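Local coordinates for RagA protein (Porphyromonas gingivalis, PDB 6SLN), which probably imports peptides across the outer membrane as a TonB-dependent transporter of the beta-barrel and plug type, at residues Y567-F572 against S595-S600; G640-G645 against L675-Q680. One frame throughout, in Å; residues are numbered along the deposited sequence.

Interaction 1: Y567-F572 against S595-S600. With LMT (dodecyl-beta-D-maltoside), chain Q.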
ATOM      1  N   TYR A 567      -1.925   1.150  21.630  1.00 41.61           N
ATOM      2  CA  TYR A 567      -2.034   1.454  23.040  1.00 49.86           C
ATOM      3  C   TYR A 567      -2.723   0.273  23.696  1.00 51.73           C
ATOM      4  O   TYR A 567      -3.307  -0.584  23.024  1.00 49.86           O
ATOM      5  CB  TYR A 567      -2.786   2.776  23.289  1.00 49.44           C
ATOM      6  CG  TYR A 567      -4.264   2.801  22.924  1.00 42.10           C
ATOM      7  CD1 TYR A 567      -5.222   2.186  23.727  1.00 37.60           C
ATOM      8  CD2 TYR A 567      -4.707   3.473  21.786  1.00 44.14           C
ATOM      9  CE1 TYR A 567      -6.591   2.228  23.385  1.00 37.45           C
ATOM     10  CE2 TYR A 567      -6.068   3.515  21.440  1.00 34.39           C
ATOM     11  CZ  TYR A 567      -6.993   2.892  22.242  1.00 34.82           C
ATOM     12  OH  TYR A 567      -8.317   2.941  21.909  1.00 46.49           O
ATOM     13  N   ALA A 568      -2.641   0.236  25.021  1.00 42.81           N
ATOM     14  CA  ALA A 568      -3.368  -0.762  25.782  1.00 35.87           C
ATOM     15  C   ALA A 568      -3.658  -0.210  27.170  1.00 37.49           C
ATOM     16  O   ALA A 568      -3.035   0.756  27.630  1.00 37.01           O
ATOM     17  CB  ALA A 568      -2.596  -2.086  25.856  1.00 35.98           C
ATOM     18  N   TYR A 569      -4.638  -0.829  27.818  1.00 35.62           N
ATOM     19  CA  TYR A 569      -4.998  -0.514  29.187  1.00 34.38           C
ATOM     20  C   TYR A 569      -5.205  -1.823  29.926  1.00 45.55           C
ATOM     21  O   TYR A 569      -5.674  -2.809  29.345  1.00 45.83           O
ATOM     22  CB  TYR A 569      -6.284   0.314  29.270  1.00 37.90           C
ATOM     23  CG  TYR A 569      -6.158   1.768  28.891  1.00 43.64           C
ATOM     24  CD1 TYR A 569      -5.725   2.713  29.816  1.00 41.58           C
ATOM     25  CD2 TYR A 569      -6.512   2.207  27.614  1.00 41.97           C
ATOM     26  CE1 TYR A 569      -5.632   4.054  29.471  1.00 50.15           C
ATOM     27  CE2 TYR A 569      -6.412   3.545  27.256  1.00 38.36           C
ATOM     28  CZ  TYR A 569      -5.971   4.462  28.188  1.00 53.93           C
ATOM     29  OH  TYR A 569      -5.875   5.795  27.843  1.00 63.45           O
ATOM     30  N   LEU A 570      -4.847  -1.826  31.213  1.00 44.02           N
ATOM     31  CA  LEU A 570      -5.122  -2.939  32.115  1.00 33.71           C
ATOM     32  C   LEU A 570      -5.794  -2.390  33.357  1.00 38.41           C
ATOM     33  O   LEU A 570      -5.325  -1.399  33.930  1.00 48.35           O
ATOM     34  CB  LEU A 570      -3.853  -3.701  32.511  1.00 36.62           C
ATOM     35  CG  LEU A 570      -4.132  -4.909  33.421  1.00 43.46           C
ATOM     36  CD1 LEU A 570      -4.963  -6.008  32.708  1.00 43.96           C
ATOM     37  CD2 LEU A 570      -2.833  -5.468  33.961  1.00 43.99           C
ATOM     38  N   SER A 571      -6.870  -3.045  33.789  1.00 35.02           N
ATOM     39  CA  SER A 571      -7.728  -2.500  34.825  1.00 43.25           C
ATOM     40  C   SER A 571      -8.130  -3.578  35.817  1.00 51.00           C
ATOM     41  O   SER A 571      -8.410  -4.716  35.432  1.00 57.69           O
ATOM     42  CB  SER A 571      -8.977  -1.881  34.202  1.00 51.47           C
ATOM     43  OG  SER A 571      -8.765  -0.515  33.928  1.00 52.67           O
ATOM     44  N   PHE A 572      -8.156  -3.212  37.097  1.00 47.16           N
ATOM     45  CA  PHE A 572      -8.748  -4.043  38.135  1.00 38.19           C
ATOM     46  C   PHE A 572      -9.652  -3.148  38.949  1.00 42.30           C
ATOM     47  O   PHE A 572      -9.233  -2.060  39.361  1.00 50.71           O
ATOM     48  CB  PHE A 572      -7.687  -4.692  39.015  1.00 38.50           C
ATOM     49  CG  PHE A 572      -6.709  -5.545  38.250  1.00 43.23           C
ATOM     50  CD1 PHE A 572      -7.067  -6.804  37.815  1.00 45.36           C
ATOM     51  CD2 PHE A 572      -5.434  -5.084  37.969  1.00 42.88           C
ATOM     52  CE1 PHE A 572      -6.173  -7.593  37.109  1.00 47.99           C
ATOM     53  CE2 PHE A 572      -4.538  -5.862  37.265  1.00 45.45           C
ATOM     54  CZ  PHE A 572      -4.912  -7.122  36.828  1.00 45.68           C
ATOM     55  N   SER A 595      -1.667   2.181  31.928  1.00 45.20           N
ATOM     56  CA  SER A 595      -1.826   2.534  30.523  1.00 44.21           C
ATOM     57  C   SER A 595      -0.489   2.525  29.804  1.00 47.03           C
ATOM     58  O   SER A 595       0.505   3.046  30.320  1.00 47.14           O
ATOM     59  CB  SER A 595      -2.461   3.916  30.347  1.00 49.14           C
ATOM     60  OG  SER A 595      -2.206   4.438  29.048  1.00 53.03           O
ATOM     61  N   SER A 596      -0.486   1.957  28.594  1.00 47.98           N
ATOM     62  CA  SER A 596       0.683   1.993  27.720  1.00 46.32           C
ATOM     63  C   SER A 596       1.195   3.407  27.476  1.00 46.26           C
ATOM     64  O   SER A 596       2.366   3.577  27.105  1.00 41.76           O
ATOM     65  CB  SER A 596       0.331   1.352  26.379  1.00 44.22           C
ATOM     66  OG  SER A 596      -0.917   1.828  25.889  1.00 43.54           O
ATOM     67  N   ARG A 597       0.331   4.416  27.653  1.00 47.51           N
ATOM     68  CA  ARG A 597       0.612   5.806  27.315  1.00 45.48           C
ATOM     69  C   ARG A 597       1.546   6.481  28.317  1.00 49.00           C
ATOM     70  O   ARG A 597       1.960   7.623  28.089  1.00 48.99           O
ATOM     71  CB  ARG A 597      -0.719   6.565  27.201  1.00 38.42           C
ATOM     72  CG  ARG A 597      -1.685   5.955  26.139  1.00 41.16           C
ATOM     73  CD  ARG A 597      -2.742   6.965  25.668  1.00 35.06           C
ATOM     74  NE  ARG A 597      -3.292   6.741  24.329  1.00 38.14           N
ATOM     75  CZ  ARG A 597      -4.594   6.659  24.049  1.00 44.92           C
ATOM     76  NH1 ARG A 597      -5.500   6.757  25.011  1.00 49.24           N
ATOM     77  NH2 ARG A 597      -4.999   6.486  22.798  1.00 43.35           N
ATOM     78  N   PHE A 598       1.883   5.810  29.412  1.00 48.38           N
ATOM     79  CA  PHE A 598       2.888   6.269  30.363  1.00 50.48           C
ATOM     80  C   PHE A 598       3.952   5.192  30.536  1.00 47.61           C
ATOM     81  O   PHE A 598       3.680   4.004  30.349  1.00 48.36           O
ATOM     82  CB  PHE A 598       2.237   6.616  31.706  1.00 47.99           C
ATOM     83  CG  PHE A 598       0.952   7.392  31.557  1.00 52.31           C
ATOM     84  CD1 PHE A 598       0.948   8.634  30.939  1.00 50.70           C
ATOM     85  CD2 PHE A 598      -0.250   6.876  32.010  1.00 54.24           C
ATOM     86  CE1 PHE A 598      -0.221   9.344  30.789  1.00 47.30           C
ATOM     87  CE2 PHE A 598      -1.423   7.590  31.863  1.00 44.26           C
ATOM     88  CZ  PHE A 598      -1.405   8.823  31.251  1.00 44.72           C
ATOM     89  N   GLY A 599       5.174   5.607  30.879  1.00 42.34           N
ATOM     90  CA  GLY A 599       6.255   4.656  31.106  1.00 41.76           C
ATOM     91  C   GLY A 599       6.035   3.737  32.311  1.00 46.91           C
ATOM     92  O   GLY A 599       5.170   3.959  33.159  1.00 41.22           O
ATOM     93  N   SER A 600       6.880   2.696  32.390  1.00 61.81           N
ATOM     94  CA  SER A 600       6.729   1.630  33.390  1.00 65.86           C
ATOM     95  C   SER A 600       6.543   2.177  34.802  1.00 60.53           C
ATOM     96  O   SER A 600       5.605   1.799  35.515  1.00 54.24           O
ATOM     97  CB  SER A 600       7.948   0.702  33.361  1.00 71.98           C
ATOM     98  OG  SER A 600       8.446   0.521  32.046  1.00 79.60           O
TER
HETATM   99  C1B LMT Q 602       4.933  -4.169  35.192  1.00 71.91           C
HETATM  100  C2B LMT Q 602       5.224  -3.078  34.167  1.00 80.66           C
HETATM  101  C3B LMT Q 602       6.035  -3.651  33.005  1.00 85.58           C
HETATM  102  C4B LMT Q 602       7.313  -4.366  33.497  1.00 88.25           C
HETATM  103  C5B LMT Q 602       6.933  -5.388  34.581  1.00 87.75           C
HETATM  104  C6B LMT Q 602       8.221  -5.943  35.214  1.00 90.31           C
HETATM  105  O1B LMT Q 602       3.986  -4.998  34.633  1.00 66.82           O
HETATM  106  O2B LMT Q 602       4.000  -2.642  33.718  1.00 81.49           O
HETATM  107  O3B LMT Q 602       6.315  -2.682  32.078  1.00 88.24           O
HETATM  108  O4' LMT Q 602       7.923  -5.029  32.447  1.00 89.77           O
HETATM  109  O5B LMT Q 602       6.085  -4.867  35.592  1.00 80.37           O
HETATM  110  O6B LMT Q 602       8.787  -6.953  34.440  1.00 86.06           O
HETATM  111  C1' LMT Q 602       0.652  -7.188  35.732  1.00 68.46           C
HETATM  112  C2' LMT Q 602       0.855  -5.876  36.513  1.00 65.40           C
HETATM  113  C3' LMT Q 602       1.847  -4.946  35.761  1.00 66.55           C
HETATM  114  C4' LMT Q 602       3.151  -5.714  35.499  1.00 65.79           C
HETATM  115  C5' LMT Q 602       2.707  -6.928  34.685  1.00 65.37           C
HETATM  116  C6' LMT Q 602       3.868  -7.660  34.083  1.00 61.55           C
HETATM  117  O1' LMT Q 602      -0.035  -8.052  36.530  1.00 70.95           O
HETATM  118  O2' LMT Q 602      -0.365  -5.259  36.656  1.00 65.84           O
HETATM  119  O3' LMT Q 602       2.087  -3.823  36.483  1.00 67.81           O
HETATM  120  O5' LMT Q 602       1.916  -7.787  35.465  1.00 70.55           O
HETATM  121  O6' LMT Q 602       3.330  -8.521  33.189  1.00 62.47           O
HETATM  122  C1  LMT Q 602      -0.715  -9.098  35.876  1.00 71.66           C
HETATM  123  C2  LMT Q 602      -1.915  -9.338  36.747  1.00 72.14           C
HETATM  124  C3  LMT Q 602      -2.200 -10.758  37.118  1.00 71.42           C
HETATM  125  C4  LMT Q 602      -3.545 -11.104  36.538  1.00 67.85           C
HETATM  126  C5  LMT Q 602      -4.291 -12.035  37.426  1.00 63.23           C
HETATM  127  C6  LMT Q 602      -5.710 -11.611  37.589  1.00 66.49           C
HETATM  128  C7  LMT Q 602      -6.578 -12.827  37.756  1.00 74.92           C
HETATM  129  C8  LMT Q 602      -7.997 -12.395  37.962  1.00 79.78           C
HETATM  130  C9  LMT Q 602      -9.030 -13.466  37.743  1.00 80.28           C
HETATM  131  C10 LMT Q 602      -8.481 -14.768  38.278  1.00 75.13           C
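The phenol oxygen of Tyr569 is held by two partners, one of them weak: Ser642 OG hydrogen-bonds to it from beyond the two segments, and Arg597 NH1 donates a weak, bent bond to Tyr569 OH at 3.0 Å. NH1 reaches the edge of the Tyr569 ring near its plane, while the guanidinium stands almost perpendicular to that ring (82°). The same guanidinium lies tilted, 40° between the planes, over one face of the Tyr567 ring as a cation-pi contact, CZ 4.2 Å from the ring centroid and offset toward the rim. Arg597 is extended from CG to NE, which carries its head alongside Tyr567, and its NE bonds Asn646 OD1. Ser595 OG accepts from Arg597 N at 2.9 Å, an ST turn that opens the type I turn Ser595–Phe598. Ser596 turns OG back over its own backbone and takes the Ala568 N-H at 2.5 Å; its own N donates to Ala568 O at 3.0 Å, nearly straight at 174°. Strands 561-580 and 584-595 form a barrel hairpin; the contact, with Tyr569 and Ser595 a non-hydrogen-bonded pair, closes it far from its turn, where Ser595 ends the second strand. Farther along strand 561-580, the maltoside detergent packs on Leu570, with CD2 3.7 Å from its O2', and on Phe572. The guanidinium would be expected to keep its charge and might make the Tyr569 phenol somewhat more acidic.

Interaction 2: G640-G645 against L675-Q680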
ATOM      1  N   GLY A 640      -9.570   8.864  36.517  1.00 37.45           N
ATOM      2  CA  GLY A 640      -8.424   9.172  35.699  1.00 43.75           C
ATOM      3  C   GLY A 640      -8.824   9.669  34.324  1.00 51.74           C
ATOM      4  O   GLY A 640      -9.945   9.451  33.859  1.00 48.53           O
ATOM      5  N   ASN A 641      -7.885  10.370  33.693  1.00 46.39           N
ATOM      6  CA  ASN A 641      -7.997  10.782  32.310  1.00 36.29           C
ATOM      7  C   ASN A 641      -6.640  10.561  31.669  1.00 37.85           C
ATOM      8  O   ASN A 641      -5.616  10.968  32.228  1.00 34.99           O
ATOM      9  CB  ASN A 641      -8.433  12.252  32.179  1.00 46.64           C
ATOM     10  CG  ASN A 641      -8.651  12.665  30.709  1.00 48.12           C
ATOM     11  OD1 ASN A 641      -8.609  11.831  29.806  1.00 42.07           O
ATOM     12  ND2 ASN A 641      -8.862  13.941  30.476  1.00 44.36           N
ATOM     13  N   SER A 642      -6.634   9.904  30.505  1.00 34.85           N
ATOM     14  CA  SER A 642      -5.379   9.601  29.826  1.00 41.41           C
ATOM     15  C   SER A 642      -5.525   9.710  28.317  1.00 48.97           C
ATOM     16  O   SER A 642      -4.665   9.208  27.577  1.00 47.46           O
ATOM     17  CB  SER A 642      -4.884   8.209  30.167  1.00 32.88           C
ATOM     18  OG  SER A 642      -5.964   7.302  30.111  1.00 42.78           O
ATOM     19  N   GLU A 643      -6.597  10.344  27.847  1.00 40.26           N
ATOM     20  CA  GLU A 643      -6.808  10.514  26.417  1.00 40.49           C
ATOM     21  C   GLU A 643      -5.772  11.496  25.892  1.00 38.22           C
ATOM     22  O   GLU A 643      -6.035  12.680  25.684  1.00 41.92           O
ATOM     23  CB  GLU A 643      -8.218  10.997  26.119  1.00 46.67           C
ATOM     24  CG  GLU A 643      -9.192   9.892  25.849  1.00 53.90           C
ATOM     25  CD  GLU A 643      -8.582   8.719  25.130  1.00 57.80           C
ATOM     26  OE1 GLU A 643      -7.922   8.931  24.079  1.00 39.33           O
ATOM     27  OE2 GLU A 643      -8.774   7.581  25.628  1.00 67.40           O
ATOM     28  N   ILE A 644      -4.572  10.990  25.654  1.00 43.75           N
ATOM     29  CA  ILE A 644      -3.545  11.730  24.946  1.00 44.36           C
ATOM     30  C   ILE A 644      -2.944  10.817  23.883  1.00 46.44           C
ATOM     31  O   ILE A 644      -3.389   9.687  23.689  1.00 52.41           O
ATOM     32  CB  ILE A 644      -2.459  12.249  25.895  1.00 41.15           C
ATOM     33  CG1 ILE A 644      -1.774  11.045  26.551  1.00 32.67           C
ATOM     34  CG2 ILE A 644      -3.081  13.178  26.929  1.00 40.43           C
ATOM     35  CD1 ILE A 644      -0.578  11.416  27.414  1.00 35.25           C
ATOM     36  N   GLY A 645      -1.921  11.320  23.201  1.00 42.61           N
ATOM     37  CA  GLY A 645      -1.192  10.511  22.245  1.00 39.31           C
ATOM     38  C   GLY A 645      -0.653   9.233  22.866  1.00 49.28           C
ATOM     39  O   GLY A 645      -0.703   9.010  24.076  1.00 53.82           O
ATOM     40  N   LEU A 675       5.621  11.557  32.843  1.00 38.83           N
ATOM     41  CA  LEU A 675       4.250  11.575  32.356  1.00 40.35           C
ATOM     42  C   LEU A 675       3.417  10.508  33.050  1.00 42.95           C
ATOM     43  O   LEU A 675       3.798   9.340  33.077  1.00 50.80           O
ATOM     44  CB  LEU A 675       4.226  11.338  30.851  1.00 44.70           C
ATOM     45  CG  LEU A 675       2.979  11.885  30.145  1.00 45.92           C
ATOM     46  CD1 LEU A 675       2.778  13.379  30.444  1.00 49.08           C
ATOM     47  CD2 LEU A 675       3.095  11.666  28.667  1.00 31.97           C
ATOM     48  N   SER A 676       2.273  10.910  33.598  1.00 39.07           N
ATOM     49  CA  SER A 676       1.364   9.965  34.234  1.00 36.51           C
ATOM     50  C   SER A 676      -0.073  10.435  34.018  1.00 46.06           C
ATOM     51  O   SER A 676      -0.339  11.409  33.300  1.00 43.87           O
ATOM     52  CB  SER A 676       1.719   9.799  35.716  1.00 47.85           C
ATOM     53  OG  SER A 676       1.061   8.684  36.313  1.00 52.61           O
ATOM     54  N   TRP A 677      -1.007   9.705  34.623  1.00 47.21           N
ATOM     55  CA  TRP A 677      -2.419  10.051  34.550  1.00 45.00           C
ATOM     56  C   TRP A 677      -2.668  11.488  34.977  1.00 54.15           C
ATOM     57  O   TRP A 677      -2.027  12.003  35.900  1.00 54.64           O
ATOM     58  CB  TRP A 677      -3.226   9.145  35.463  1.00 41.48           C
ATOM     59  CG  TRP A 677      -3.275   7.776  35.003  1.00 43.05           C
ATOM     60  CD1 TRP A 677      -2.299   6.838  35.131  1.00 43.14           C
ATOM     61  CD2 TRP A 677      -4.366   7.144  34.335  1.00 44.55           C
ATOM     62  NE1 TRP A 677      -2.715   5.653  34.587  1.00 48.77           N
ATOM     63  CE2 TRP A 677      -3.981   5.811  34.085  1.00 49.67           C
ATOM     64  CE3 TRP A 677      -5.635   7.567  33.936  1.00 34.89           C
ATOM     65  CZ2 TRP A 677      -4.814   4.901  33.435  1.00 49.29           C
ATOM     66  CZ3 TRP A 677      -6.464   6.662  33.304  1.00 50.40           C
ATOM     67  CH2 TRP A 677      -6.052   5.346  33.056  1.00 51.77           C
ATOM     68  N   GLU A 678      -3.623  12.129  34.299  1.00 55.47           N
ATOM     69  CA  GLU A 678      -4.295  13.303  34.842  1.00 47.51           C
ATOM     70  C   GLU A 678      -5.373  12.819  35.806  1.00 45.04           C
ATOM     71  O   GLU A 678      -6.136  11.904  35.488  1.00 50.47           O
ATOM     72  CB  GLU A 678      -4.883  14.142  33.709  1.00 38.89           C
ATOM     73  CG  GLU A 678      -5.931  15.169  34.096  1.00 37.63           C
ATOM     74  CD  GLU A 678      -6.472  15.933  32.871  1.00 47.69           C
ATOM     75  OE1 GLU A 678      -5.662  16.689  32.271  1.00 43.13           O
ATOM     76  OE2 GLU A 678      -7.684  15.771  32.509  1.00 35.93           O
ATOM     77  N   LYS A 679      -5.395  13.368  37.010  1.00 50.77           N
ATOM     78  CA  LYS A 679      -6.260  12.840  38.054  1.00 52.47           C
ATOM     79  C   LYS A 679      -7.344  13.850  38.389  1.00 53.76           C
ATOM     80  O   LYS A 679      -7.064  15.028  38.639  1.00 52.14           O
ATOM     81  CB  LYS A 679      -5.447  12.433  39.286  1.00 50.18           C
ATOM     82  CG  LYS A 679      -4.675  11.126  39.033  1.00 52.08           C
ATOM     83  CD  LYS A 679      -3.999  10.544  40.267  1.00 55.36           C
ATOM     84  CE  LYS A 679      -2.532  10.977  40.374  1.00 54.89           C
ATOM     85  NZ  LYS A 679      -1.709  10.743  39.151  1.00 51.59           N
ATOM     86  N   GLN A 680      -8.581  13.385  38.341  1.00 48.23           N
ATOM     87  CA  GLN A 680      -9.748  14.204  38.560  1.00 41.38           C
ATOM     88  C   GLN A 680     -10.491  13.692  39.778  1.00 50.15           C
ATOM     89  O   GLN A 680     -10.482  12.494  40.072  1.00 53.33           O
ATOM     90  CB  GLN A 680     -10.671  14.185  37.344  1.00 44.23           C
ATOM     91  CG  GLN A 680     -10.254  15.170  36.277  1.00 56.00           C
ATOM     92  CD  GLN A 680     -11.227  15.269  35.117  1.00 53.97           C
ATOM     93  OE1 GLN A 680     -12.444  15.109  35.278  1.00 54.81           O
ATOM     94  NE2 GLN A 680     -10.686  15.515  33.930  1.00 50.22           N
TER
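This is a buried antiparallel pairing at the junction of two barrel strands with their loops, where strand 627-641 ends and strand 678-691 begins. Asn641 and Glu678 form a hydrogen-bonded pair: Asn641 N donates to Glu678 O at 2.9 Å, in the carbonyl plane, and Glu678 N returns a bond to Asn641 O at 3.1 Å, nearly along the C=O axis. Their side chains leave the same face of the sheet side by side, each with CG anti to the backbone N. Asn641 ND2 donates to Glu678 OE2 at 3.0 Å, meeting it from above the carboxylate plane, with amide and carboxylate 78° apart. Asn641 OD1, meanwhile, accepts from Glu643 N at 3.2 Å, an Asx turn that curls the chain away from the strand. In the TonB-dependent receptor fold this face looks into the barrel lumen filled by the plug: Asn641 ND2 also bonds Ser155 O, and Glu678 OE1 is held by Ser151 OG and by Leu711 N of the next strand. Trp677 lies across the contact with its NE1 on Arg603 O. Ser642 CB sits over its six-membered ring, 4.0 Å from the centroid and 21° off the normal, a CH-pi contact offset toward the rim, while Asn641 N comes to the ring's edge in plane. Gly640, with no side chain, lets Trp677 CE3 approach its CA to 3.7 Å. Beyond the strand ends, Ile644 CD1 meets Leu675 CD2 tip to tip at 3.9 Å.

Interactions 1 and 2 follow one another along the chain, yet their centres lie only about 11 Å apart and they touch directly. Tyr569 OH and Ser642 OG are 2.7 Å apart, a probable hydrogen bond, so the serine whose CB covers the tryptophan ring in interaction 2 also binds the phenol of interaction 1. Arg597 NH1 and Glu643 OE1, 3.4 Å apart, make a long, weak ion pair, and Phe598 packs against Trp677. Toward the membrane, interaction 1 supplies Leu570 to the phosphatidylethanolamine pocket; Trp677 of interaction 2 lies about 11 Å from a bound maltoside. Residues 640-645 and 675-680 instead reach the plug, so together the two contacts run from lipid-facing wall to barrel interior.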